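PDB 3GRH: acyl-CoA thioester hydrolase ybgC from Escherichia coli K-12, which is a putative thioesterase of the outer membrane that belongs to the pectinesterase family but neither binds pectin nor shows pectinesterase activity. Local coordinates for residues S283-V288 with A310-S315; V289-E294 with L322-R327; Q351-D356 with R403-N408. One frame throughout, in Å; residues are numbered along the deposited sequence.

How the contacts relate
All three contacts join neighbouring parallel strands of the beta-helix. Contact 1 pairs strands 283-284 and 307-311; strand 287-291 runs from the end of its first segment into contact 2. Contacts 2 and 3 sit on the same parallel sheet, where strands 321-324 and 351-355 are neighbours. Contact 1 is wholly buried and lies beside the predicted nucleophile Asp-280; its grip is an arginine on a backbone carbonyl. Contact 2 runs from buried apolar residues to a Glu-294 and Arg-327 pair at the surface. Contact 3 is largely buried, with a polar end at Asp-356 and Asn-408. Thr-313 and Leu-314 of contact 1 bond to Gln-351 and, weakly, Arg-403 of contact 3.

Contact 1 of 3, residues S283-V288 with A310-S315; sequences SGRGAV and APATLS
Arg-285 reaches across to Leu-314 and the backbone of Ala-312, where two neighbouring coils of the pectinesterase beta-helix leave their short parallel strand pairing. The two side chains cross at about a right angle. CD2 of Leu-314 sits over the centre of one guanidinium face, 3.4 Å from CZ of Arg-285. The guanidinium also turns its edge to the Ala-312 carbonyl. NE of Arg-285 donates to O of Ala-312 at 2.8 Å, and NH2 reaches the same oxygen at 3.1 Å. This side-on grip fixes the rotation of the flat group. CG of Arg-285 is anti to its own N (chi1 -173°), and a bend at chi3 (-69°) turns the guanidinium to the carbonyl. NH2 has a second partner in the salt bridge to Asp-345, and NH1 bonds to O of Glu-261.

Before the arginine the strands pair in parallel. N of Gly-284 donates to O of Ala-310 at 3.1 Å, and N of Ala-312 returns a bond to O of Gly-284. On the face shared by Ser-283 and Ala-310, OG of Ser-283 lies 3.8 Å from CB of Ala-310. That hydroxyl is held by Asp-280 O and Asn-247 ND2, so this end of the contact borders the predicted nucleophile. OG1 of Thr-313 bonds to N of Gln-351 and lies 2.7 Å from a water that also accepts from N of Gly-286.

Contact 2 of 3, residues V289-E294 with L322-R327; sequences VFDNTE and LAVNSR
Strands 289-291 and 322-324 run parallel, 13° apart, as neighbouring rungs of the right-handed beta-helix of the pectinesterase family, and they turn together into the next face. N of Phe-290 donates to O of Leu-322 at 2.8 Å, and N of Val-324 donates to O of Phe-290.

Side chains at equivalent positions stack from coil to coil. The aliphatic pair Val-289 and Leu-322 lie side by side and point the same way, with CG2 of Val-289 4.1 Å from CD2 of Leu-322. On the other face, CB of Phe-290 meets CB of Ala-323, and the Phe-290 ring packs edge-to-face with Phe-295.

Asn-292 and Asn-325 occupy equivalent turn positions, both with positive phi. Their side chains run alongside without a hydrogen bond between the amides, whose planes are 36° apart. Next to them Ser-326 ties the turns together. Its OG accepts from N of Thr-293 at 3.1 Å and donates to O of Val-324, which also takes N of Asn-292. The hydroxyl reaches both because it lies beside its own backbone N (chi1 -74°).

Pairing resumes where N of Arg-327 donates to O of Thr-293 at 3.0 Å. CB of Glu-294 lies over the rim of one Arg-327 guanidinium face. OE2 of Glu-294 is held by Arg-296. OE1 lies 3.5 Å from NH1 of Arg-327, off the guanidinium plane, so this salt bridge is electrostatic and no N-H is aimed at the oxygen.

Contact 3 of 3, residues Q351-D356 with R403-N408; sequences QVVIRD and RMWEYN
Asp-356 and Asn-408 close the end of this rung pair of the parallel beta-helix with a side-chain hydrogen bond. ND2 of Asn-408 donates to OD1 of Asp-356 at 2.8 Å, almost straight. The oxygen is in the amide plane, although carboxylate and amide are turned 79° apart. The other oxygen, OD2, forms a salt bridge with NE of Arg-355 at 2.9 Å. Each carboxylate oxygen thus has its own donor, which should favour the charged form. NH1 of Arg-355 goes on to Phe-48 O.

The backbones of 352-355 and 404-407 are joined by a regular parallel ladder. It includes N of Ile-354 to O of Trp-405, and it ends with N of Asp-356 donating to O of Tyr-407 at 3.0 Å.

Packing follows on both faces. Arg-355 and Tyr-407 run side by side, and CD2 of Tyr-407 lies over the rim of the guanidinium face with the two planes 77° apart. NH2 of Arg-355 is 3.7 Å from CE2 of Tyr-407. At the other end, CB of Gln-351 covers part of the Arg-403 guanidinium, whose NH2 bonds to Asn-349 O. OE1 of Gln-351 takes N of Gly-320. On the face of Val-352 and Met-404, CG1 of Val-352 lies between its own N and carbonyl carbon (chi1 54°) and meets CG of Met-404 at 3.7 Å. Trp-369 of strand 369-373 touches both. Back on the face of Arg-355 and Tyr-407, CG2 of Val-353 touches CD1 of Trp-405 at 3.9 Å, and NE1 of Trp-405 donates to a water at 2.9 Å.

Contact 1 of 3, residues S283-V288 with A310-S315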
loop_
_atom_site.group_PDB
_atom_site.type_symbol
_atom_site.label_atom_id
_atom_site.label_comp_id
_atom_site.label_asym_id
_atom_site.label_seq_id
_atom_site.Cartn_x
_atom_site.Cartn_y
_atom_site.Cartn_z
ATOM N N SER A 283 -4.999 -0.403 -0.808
ATOM C CA SER A 283 -6.134 0.293 -0.263
ATOM C C SER A 283 -5.745 1.311 0.760
ATOM O O SER A 283 -4.709 1.164 1.425
ATOM C CB SER A 283 -6.988 -0.767 0.494
ATOM O OG SER A 283 -7.531 -1.804 -0.320
ATOM N N GLY A 284 -6.559 2.341 0.915
ATOM C CA GLY A 284 -6.497 3.162 2.075
ATOM C C GLY A 284 -6.290 4.602 1.900
ATOM O O GLY A 284 -6.455 5.173 0.794
ATOM N N ARG A 285 -5.906 5.236 3.011
ATOM C CA ARG A 285 -5.830 6.708 3.089
ATOM C C ARG A 285 -4.398 7.104 3.381
ATOM O O ARG A 285 -3.863 6.717 4.380
ATOM C CB ARG A 285 -6.716 7.189 4.229
ATOM C CG ARG A 285 -6.882 8.703 4.330
ATOM C CD ARG A 285 -8.052 9.105 5.173
ATOM N NE ARG A 285 -9.290 8.792 4.555
ATOM C CZ ARG A 285 -10.453 8.825 5.207
ATOM N NH1 ARG A 285 -10.535 9.181 6.495
ATOM N NH2 ARG A 285 -11.531 8.544 4.551
ATOM N N GLY A 286 -3.825 7.937 2.538
ATOM C CA GLY A 286 -2.431 8.336 2.679
ATOM C C GLY A 286 -1.956 8.667 1.282
ATOM O O GLY A 286 -2.573 8.276 0.286
ATOM N N ALA A 287 -0.849 9.397 1.205
ATOM C CA ALA A 287 -0.234 9.733 -0.014
ATOM C C ALA A 287 0.864 8.700 -0.262
ATOM O O ALA A 287 1.840 8.614 0.555
ATOM C CB ALA A 287 0.379 11.050 0.115
ATOM N N VAL A 288 0.733 7.924 -1.318
ATOM C CA VAL A 288 1.682 6.827 -1.577
ATOM C C VAL A 288 2.154 6.963 -2.986
ATOM O O VAL A 288 1.329 7.075 -3.894
ATOM C CB VAL A 288 1.070 5.430 -1.405
ATOM C CG1 VAL A 288 2.218 4.377 -1.452
ATOM C CG2 VAL A 288 0.289 5.379 -0.080
ATOM N N ALA A 310 -7.633 0.846 -4.403
ATOM C CA ALA A 310 -8.857 1.261 -3.704
ATOM C C ALA A 310 -8.559 2.353 -2.711
ATOM O O ALA A 310 -8.491 2.125 -1.481
ATOM C CB ALA A 310 -9.442 0.047 -2.976
ATOM N N PRO A 311 -8.280 3.531 -3.228
ATOM C CA PRO A 311 -7.981 4.666 -2.405
ATOM C C PRO A 311 -9.243 5.171 -1.639
ATOM O O PRO A 311 -10.388 5.198 -2.190
ATOM C CB PRO A 311 -7.494 5.689 -3.415
ATOM C CG PRO A 311 -8.021 5.307 -4.660
ATOM C CD PRO A 311 -8.275 3.858 -4.654
ATOM N N ALA A 312 -8.977 5.629 -0.433
ATOM C CA ALA A 312 -9.940 6.179 0.493
ATOM C C ALA A 312 -9.634 7.662 0.794
ATOM O O ALA A 312 -9.898 8.183 1.889
ATOM C CB ALA A 312 -9.989 5.375 1.803
ATOM N N THR A 313 -9.011 8.339 -0.136
ATOM C CA THR A 313 -8.541 9.669 0.007
ATOM C C THR A 313 -9.716 10.622 0.381
ATOM O O THR A 313 -10.796 10.626 -0.254
ATOM C CB THR A 313 -7.994 10.125 -1.308
ATOM O OG1 THR A 313 -7.262 9.053 -1.931
ATOM C CG2 THR A 313 -7.080 11.421 -1.149
ATOM N N LEU A 314 -9.467 11.522 1.327
ATOM C CA LEU A 314 -10.460 12.453 1.761
ATOM C C LEU A 314 -10.725 13.433 0.617
ATOM O O LEU A 314 -9.837 13.792 -0.120
ATOM C CB LEU A 314 -9.963 13.246 2.976
ATOM C CG LEU A 314 -9.923 12.386 4.207
ATOM C CD1 LEU A 314 -9.067 13.069 5.283
ATOM C CD2 LEU A 314 -11.320 12.103 4.674
ATOM N N SER A 315 -11.972 13.885 0.497
ATOM C CA SER A 315 -12.329 14.684 -0.694
ATOM C C SER A 315 -11.693 16.058 -0.710
ATOM O O SER A 315 -11.529 16.639 -1.799
ATOM C CB SER A 315 -13.836 14.899 -0.803
ATOM O OG SER A 315 -14.559 13.702 -1.001
HETATM O O HOH W 1 -5.398 7.962 -0.325
#

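Contact 2 of 3, residues V289-E294 with L322-R327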
loop_
_atom_site.group_PDB
_atom_site.type_symbol
_atom_site.label_atom_id
_atom_site.label_comp_id
_atom_site.label_asym_id
_atom_site.label_seq_id
_atom_site.Cartn_x
_atom_site.Cartn_y
_atom_site.Cartn_z
ATOM N N VAL A 289 3.462 6.912 -3.218
ATOM C CA VAL A 289 4.070 6.889 -4.535
ATOM C C VAL A 289 4.675 5.528 -4.765
ATOM O O VAL A 289 5.433 5.093 -3.914
ATOM C CB VAL A 289 5.097 7.987 -4.689
ATOM C CG1 VAL A 289 5.870 7.793 -6.019
ATOM C CG2 VAL A 289 4.514 9.421 -4.620
ATOM N N PHE A 290 4.301 4.866 -5.850
ATOM C CA PHE A 290 4.833 3.555 -6.256
ATOM C C PHE A 290 5.663 3.817 -7.461
ATOM O O PHE A 290 5.133 4.264 -8.462
ATOM C CB PHE A 290 3.679 2.642 -6.658
ATOM C CG PHE A 290 2.750 2.319 -5.553
ATOM C CD1 PHE A 290 3.043 1.237 -4.741
ATOM C CD2 PHE A 290 1.586 3.032 -5.342
ATOM C CE1 PHE A 290 2.213 0.876 -3.727
ATOM C CE2 PHE A 290 0.757 2.654 -4.287
ATOM C CZ PHE A 290 1.118 1.587 -3.473
ATOM N N ASP A 291 6.952 3.533 -7.415
ATOM C CA ASP A 291 7.856 3.731 -8.558
ATOM C C ASP A 291 8.491 2.379 -8.904
ATOM O O ASP A 291 8.984 1.663 -8.009
ATOM C CB ASP A 291 8.861 4.795 -8.284
ATOM C CG ASP A 291 9.609 5.279 -9.546
ATOM O OD1 ASP A 291 10.413 6.231 -9.396
ATOM O OD2 ASP A 291 9.422 4.764 -10.680
ATOM N N ASN A 292 8.492 2.002 -10.183
ATOM C CA ASN A 292 9.033 0.743 -10.587
ATOM C C ASN A 292 8.600 -0.453 -9.772
ATOM O O ASN A 292 9.417 -1.311 -9.387
ATOM C CB ASN A 292 10.513 0.876 -10.619
ATOM C CG ASN A 292 10.936 1.845 -11.700
ATOM O OD1 ASN A 292 10.835 1.511 -12.887
ATOM N ND2 ASN A 292 11.393 3.044 -11.328
ATOM N N THR A 293 7.306 -0.490 -9.540
ATOM C CA THR A 293 6.669 -1.557 -8.809
ATOM C C THR A 293 5.872 -2.379 -9.781
ATOM O O THR A 293 5.252 -1.876 -10.713
ATOM C CB THR A 293 5.875 -0.985 -7.630
ATOM O OG1 THR A 293 6.846 -0.479 -6.706
ATOM C CG2 THR A 293 5.042 -2.061 -6.954
ATOM N N GLU A 294 5.863 -3.685 -9.580
ATOM C CA GLU A 294 5.005 -4.582 -10.342
ATOM C C GLU A 294 3.811 -4.964 -9.534
ATOM O O GLU A 294 3.897 -5.345 -8.353
ATOM C CB GLU A 294 5.763 -5.858 -10.711
ATOM C CG GLU A 294 4.906 -6.834 -11.501
ATOM C CD GLU A 294 5.610 -8.088 -12.019
ATOM O OE1 GLU A 294 6.854 -8.266 -11.923
ATOM O OE2 GLU A 294 4.869 -8.950 -12.530
ATOM N N LEU A 322 -0.011 7.414 -6.393
ATOM C CA LEU A 322 0.591 7.678 -7.698
ATOM C C LEU A 322 1.358 6.444 -8.060
ATOM O O LEU A 322 2.145 6.006 -7.236
ATOM C CB LEU A 322 1.615 8.808 -7.629
ATOM C CG LEU A 322 2.402 9.105 -8.855
ATOM C CD1 LEU A 322 1.396 9.535 -9.953
ATOM C CD2 LEU A 322 3.423 10.238 -8.530
ATOM N N ALA A 323 1.091 5.844 -9.223
ATOM C CA ALA A 323 1.907 4.733 -9.724
ATOM C C ALA A 323 2.614 5.281 -10.941
ATOM O O ALA A 323 1.962 5.763 -11.878
ATOM C CB ALA A 323 0.991 3.599 -10.097
ATOM N N VAL A 324 3.935 5.258 -10.906
ATOM C CA VAL A 324 4.811 5.807 -11.977
ATOM C C VAL A 324 5.796 4.780 -12.408
ATOM O O VAL A 324 6.367 4.070 -11.595
ATOM C CB VAL A 324 5.426 7.177 -11.507
ATOM C CG1 VAL A 324 6.203 7.013 -10.269
ATOM C CG2 VAL A 324 6.259 7.778 -12.595
ATOM N N ASN A 325 5.970 4.574 -13.691
ATOM C CA ASN A 325 6.997 3.745 -14.239
ATOM C C ASN A 325 6.856 2.295 -13.664
ATOM O O ASN A 325 7.861 1.606 -13.333
ATOM C CB ASN A 325 8.374 4.320 -13.890
ATOM C CG ASN A 325 8.633 5.718 -14.460
ATOM O OD1 ASN A 325 9.423 6.481 -13.926
ATOM N ND2 ASN A 325 7.996 6.023 -15.524
ATOM N N SER A 326 5.610 1.862 -13.568
ATOM C CA SER A 326 5.250 0.605 -12.927
ATOM C C SER A 326 4.651 -0.343 -14.025
ATOM O O SER A 326 4.625 -0.008 -15.194
ATOM C CB SER A 326 4.348 0.905 -11.758
ATOM O OG SER A 326 5.138 1.456 -10.677
ATOM N N ARG A 327 4.411 -1.592 -13.624
ATOM C CA ARG A 327 4.024 -2.700 -14.505
ATOM C C ARG A 327 2.801 -3.341 -13.872
ATOM O O ARG A 327 2.760 -3.575 -12.698
ATOM C CB ARG A 327 5.153 -3.709 -14.691
ATOM C CG ARG A 327 6.266 -3.141 -15.421
ATOM C CD ARG A 327 7.359 -4.202 -15.555
ATOM N NE ARG A 327 8.068 -4.408 -14.297
ATOM C CZ ARG A 327 8.563 -5.572 -13.864
ATOM N NH1 ARG A 327 8.418 -6.678 -14.566
ATOM N NH2 ARG A 327 9.240 -5.618 -12.726
#

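Contact 3 of 3, residues Q351-D356 with R403-N408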
loop_
_atom_site.group_PDB
_atom_site.type_symbol
_atom_site.label_atom_id
_atom_site.label_comp_id
_atom_site.label_asym_id
_atom_site.label_seq_id
_atom_site.Cartn_x
_atom_site.Cartn_y
_atom_site.Cartn_z
ATOM N N GLN A 351 -8.367 9.023 -4.761
ATOM C CA GLN A 351 -7.590 9.588 -5.778
ATOM C C GLN A 351 -6.398 8.696 -6.201
ATOM O O GLN A 351 -5.671 8.175 -5.352
ATOM C CB GLN A 351 -7.036 10.899 -5.278
ATOM C CG GLN A 351 -6.539 11.784 -6.408
ATOM C CD GLN A 351 -5.128 11.710 -6.819
ATOM O OE1 GLN A 351 -4.275 11.133 -6.153
ATOM N NE2 GLN A 351 -4.837 12.318 -7.959
ATOM N N VAL A 352 -6.265 8.496 -7.497
ATOM C CA VAL A 352 -5.149 7.705 -8.044
ATOM C C VAL A 352 -4.816 8.151 -9.394
ATOM O O VAL A 352 -5.698 8.465 -10.196
ATOM C CB VAL A 352 -5.395 6.229 -7.999
ATOM C CG1 VAL A 352 -6.622 5.890 -8.629
ATOM C CG2 VAL A 352 -4.212 5.446 -8.637
ATOM N N VAL A 353 -3.516 8.264 -9.657
ATOM C CA VAL A 353 -2.976 8.501 -10.997
ATOM C C VAL A 353 -2.040 7.375 -11.358
ATOM O O VAL A 353 -1.144 7.069 -10.594
ATOM C CB VAL A 353 -2.236 9.836 -11.064
ATOM C CG1 VAL A 353 -1.472 10.006 -12.338
ATOM C CG2 VAL A 353 -3.178 11.009 -10.892
ATOM N N ILE A 354 -2.231 6.772 -12.504
ATOM C CA ILE A 354 -1.312 5.808 -13.063
ATOM C C ILE A 354 -0.682 6.412 -14.279
ATOM O O ILE A 354 -1.382 6.801 -15.211
ATOM C CB ILE A 354 -2.031 4.489 -13.423
ATOM C CG1 ILE A 354 -2.636 3.825 -12.222
ATOM C CG2 ILE A 354 -0.985 3.484 -14.041
ATOM C CD1 ILE A 354 -3.531 2.605 -12.616
ATOM N N ARG A 355 0.633 6.612 -14.222
ATOM C CA ARG A 355 1.376 7.282 -15.289
ATOM C C ARG A 355 2.599 6.564 -15.731
ATOM O O ARG A 355 3.242 5.876 -14.955
ATOM C CB ARG A 355 1.732 8.723 -14.946
ATOM C CG ARG A 355 2.566 8.882 -13.752
ATOM C CD ARG A 355 2.830 10.376 -13.443
ATOM N NE ARG A 355 3.597 11.014 -14.527
ATOM C CZ ARG A 355 3.671 12.329 -14.739
ATOM N NH1 ARG A 355 3.167 13.203 -13.922
ATOM N NH2 ARG A 355 4.434 12.727 -15.776
ATOM N N ASP A 356 2.921 6.713 -16.993
ATOM C CA ASP A 356 4.159 6.215 -17.509
ATOM C C ASP A 356 4.412 4.695 -17.233
ATOM O O ASP A 356 5.561 4.257 -17.034
ATOM C CB ASP A 356 5.337 7.053 -16.982
ATOM C CG ASP A 356 5.133 8.546 -17.169
ATOM O OD1 ASP A 356 4.856 8.975 -18.313
ATOM O OD2 ASP A 356 5.261 9.318 -16.143
ATOM N N ARG A 403 -11.838 10.544 -9.146
ATOM C CA ARG A 403 -10.505 11.117 -9.238
ATOM C C ARG A 403 -9.481 10.033 -9.507
ATOM O O ARG A 403 -8.400 9.993 -8.946
ATOM C CB ARG A 403 -10.179 11.828 -7.921
ATOM C CG ARG A 403 -11.068 12.953 -7.599
ATOM C CD ARG A 403 -10.471 13.895 -6.579
ATOM N NE ARG A 403 -10.342 13.230 -5.272
ATOM C CZ ARG A 403 -9.754 13.738 -4.218
ATOM N NH1 ARG A 403 -9.172 14.888 -4.344
ATOM N NH2 ARG A 403 -9.732 13.082 -3.080
ATOM N N MET A 404 -9.804 9.212 -10.492
ATOM C CA MET A 404 -8.954 8.122 -10.978
ATOM C C MET A 404 -8.569 8.405 -12.439
ATOM O O MET A 404 -9.410 8.490 -13.352
ATOM C CB MET A 404 -9.726 6.801 -10.703
ATOM C CG MET A 404 -10.095 6.813 -9.293
ATOM S SD MET A 404 -11.500 5.979 -8.864
ATOM C CE MET A 404 -10.531 4.652 -8.400
ATOM N N TRP A 405 -7.270 8.575 -12.631
ATOM C CA TRP A 405 -6.713 9.107 -13.867
ATOM C C TRP A 405 -5.504 8.362 -14.413
ATOM O O TRP A 405 -4.823 7.697 -13.645
ATOM C CB TRP A 405 -6.196 10.522 -13.645
ATOM C CG TRP A 405 -7.062 11.442 -12.838
ATOM C CD1 TRP A 405 -6.934 11.665 -11.552
ATOM C CD2 TRP A 405 -8.191 12.238 -13.282
ATOM N NE1 TRP A 405 -7.877 12.605 -11.124
ATOM C CE2 TRP A 405 -8.692 12.918 -12.159
ATOM C CE3 TRP A 405 -8.835 12.415 -14.496
ATOM C CZ2 TRP A 405 -9.776 13.797 -12.238
ATOM C CZ3 TRP A 405 -9.915 13.282 -14.566
ATOM C CH2 TRP A 405 -10.364 13.968 -13.489
ATOM N N GLU A 406 -5.306 8.460 -15.742
ATOM C CA GLU A 406 -4.162 7.883 -16.389
ATOM C C GLU A 406 -3.473 8.919 -17.202
ATOM O O GLU A 406 -4.076 9.875 -17.637
ATOM C CB GLU A 406 -4.568 6.781 -17.293
ATOM C CG GLU A 406 -5.019 5.535 -16.551
ATOM C CD GLU A 406 -5.375 4.501 -17.493
ATOM O OE1 GLU A 406 -4.487 3.780 -18.113
ATOM O OE2 GLU A 406 -6.581 4.503 -17.745
ATOM N N TYR A 407 -2.189 8.755 -17.376
ATOM C CA TYR A 407 -1.363 9.582 -18.270
ATOM C C TYR A 407 -0.190 8.820 -18.881
ATOM O O TYR A 407 0.580 8.185 -18.161
ATOM C CB TYR A 407 -0.809 10.770 -17.505
ATOM C CG TYR A 407 0.077 11.683 -18.304
ATOM C CD1 TYR A 407 -0.435 12.460 -19.304
ATOM C CD2 TYR A 407 1.443 11.783 -18.014
ATOM C CE1 TYR A 407 0.356 13.313 -20.011
ATOM C CE2 TYR A 407 2.244 12.595 -18.760
ATOM C CZ TYR A 407 1.677 13.387 -19.723
ATOM O OH TYR A 407 2.502 14.219 -20.448
ATOM N N ASN A 408 -0.128 8.786 -20.221
ATOM C CA ASN A 408 1.075 8.239 -20.895
ATOM C C ASN A 408 1.398 6.763 -20.563
ATOM O O ASN A 408 2.556 6.367 -20.431
ATOM C CB ASN A 408 2.276 9.117 -20.567
ATOM C CG ASN A 408 3.377 8.945 -21.564
ATOM O OD1 ASN A 408 3.126 8.818 -22.768
ATOM N ND2 ASN A 408 4.627 8.905 -21.092
HETATM O O HOH W 2 -7.539 14.311 -8.790
#